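Local coordinates for hypothetical protein MerP (Cupriavidus metallidurans, PDB 1OSD) that binds mercury in the periplasm as part of bacterial mercury resistance, and is built on the fold of heavy-metal-associated domains, at residues Thr46-Asp49 and Ala50-Ser53. Numbering follows the deposited sequence. Where two conformers were deposited one is given.
Sequences TFDD and AKTS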
loop_
_atom_site.group_PDB
_atom_site.type_symbol
_atom_site.label_atom_id
_atom_site.label_comp_id
_atom_site.label_asym_id
_atom_site.label_seq_id
_atom_site.Cartn_x
_atom_site.Cartn_y
_atom_site.Cartn_z
ATOM N N THR A 46 6.991 1.378 3.782
ATOM C CA THR A 46 7.826 1.612 4.966
ATOM C C THR A 46 7.103 2.697 5.824
ATOM O O THR A 46 6.687 3.755 5.340
ATOM C CB THR A 46 9.183 2.131 4.589
ATOM O OG1 THR A 46 9.942 1.112 3.933
ATOM C CG2 THR A 46 9.988 2.499 5.858
ATOM N N PHE A 47 6.895 2.356 7.072
ATOM C CA PHE A 47 6.032 3.185 7.891
ATOM C C PHE A 47 6.391 3.061 9.376
ATOM O O PHE A 47 7.085 2.084 9.844
ATOM C CB PHE A 47 4.547 2.778 7.667
ATOM C CG PHE A 47 4.189 1.427 8.272
ATOM C CD1 PHE A 47 3.710 1.343 9.573
ATOM C CD2 PHE A 47 4.308 0.211 7.516
ATOM C CE1 PHE A 47 3.363 0.092 10.167
ATOM C CE2 PHE A 47 4.031 -1.063 8.139
ATOM C CZ PHE A 47 3.529 -1.098 9.477
ATOM N N ASP A 48 5.842 4.027 10.139
ATOM C CA ASP A 48 6.022 3.998 11.574
ATOM C C ASP A 48 4.845 3.416 12.314
ATOM O O ASP A 48 3.773 3.994 12.256
ATOM C CB ASP A 48 6.370 5.403 11.984
ATOM C CG ASP A 48 6.738 5.512 13.430
ATOM O OD1 ASP A 48 7.126 6.670 13.853
ATOM O OD2 ASP A 48 6.559 4.614 14.272
ATOM N N ASP A 49 5.057 2.265 12.968
ATOM C CA ASP A 49 4.026 1.444 13.561
ATOM C C ASP A 49 3.444 2.002 14.871
ATOM O O ASP A 49 2.419 1.508 15.363
ATOM C CB ASP A 49 4.452 0.037 13.747
ATOM C CG ASP A 49 5.446 -0.155 14.897
ATOM O OD1 ASP A 49 5.912 -1.283 14.975
ATOM O OD2 ASP A 49 5.838 0.702 15.740
ATOM N N ALA A 50 4.078 3.087 15.348
ATOM C CA ALA A 50 3.545 3.918 16.361
ATOM C C ALA A 50 2.539 4.896 15.840
ATOM O O ALA A 50 1.840 5.496 16.679
ATOM C CB ALA A 50 4.665 4.762 17.002
ATOM N N LYS A 51 2.542 5.145 14.534
ATOM C CA LYS A 51 1.674 6.160 13.888
ATOM C C LYS A 51 0.566 5.562 13.073
ATOM O O LYS A 51 -0.517 6.211 12.881
ATOM C CB LYS A 51 2.540 7.078 12.979
ATOM C CG LYS A 51 3.462 7.998 13.812
ATOM C CD LYS A 51 4.643 8.435 13.127
ATOM C CE LYS A 51 5.573 9.470 13.919
ATOM N NZ LYS A 51 5.794 10.757 13.144
ATOM N N THR A 52 0.820 4.365 12.533
ATOM C CA THR A 52 -0.158 3.688 11.725
ATOM C C THR A 52 0.060 2.187 11.731
ATOM O O THR A 52 0.941 1.686 12.449
ATOM C CB THR A 52 -0.202 4.340 10.267
ATOM O OG1 THR A 52 -1.357 3.882 9.557
ATOM C CG2 THR A 52 1.011 3.965 9.363
ATOM N N SER A 53 -0.743 1.448 10.963
ATOM C CA SER A 53 -0.643 -0.021 10.984
ATOM C C SER A 53 -1.047 -0.640 9.684
ATOM O O SER A 53 -1.566 0.046 8.800
ATOM C CB SER A 53 -1.537 -0.568 12.126
ATOM O OG SER A 53 -2.853 -0.275 11.824
#
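Three backbone amides of the turn that follows strand 42-48 converge on D48, two at its carbonyl and one at its carboxylate. The carbonyl O of D48 takes K51 N at 2.8 Å, with the donor lifted well above the carbonyl plane, and T52 N at 3.0 Å, which lies in that plane. The bond from K51 N closes a type I beta turn over D49 and A50; that from T52 N, four residues on, closes the wider alpha turn around it. The side chain of D48 reaches back to the same turn: with CG anti to the backbone N (chi1 -174°), OD2 receives A50 N at 3.1 Å from above the carboxylate plane, which makes an Asx turn. OD2 also accepts from the amino-terminal nitrogen of A1, which D49 OD2 binds as well.

The other carboxylate oxygen, OD1 of D48, has the aliphatic chain of K51 passing close by in one of its two conformers. There K51 NZ is 4.4 Å from D48 OD1, beyond a salt bridge, so any attraction is probably weak and depends on the conformer.

Nonpolar contact comes from F47 and T52 on the inner side of the turn. F47 CD1 meets the methyl CG2 of T52 at 3.8 Å, the two side chains crossing at about a right angle, and the ring continues inward onto V54 and L57 of helix 54-63. A CA-H...O contact from D49 CA to T52 O, 3.3 Å, adds a further link across the bend.

In this ferredoxin-like beta-alpha-beta-beta-alpha-beta fold, the chain thus turns from strand toward helix 54-63, with S53 at its N-cap position, as D48 O and OD2 take up three successive amides, while the charges of D48 and D49 probably help hold the amino terminus.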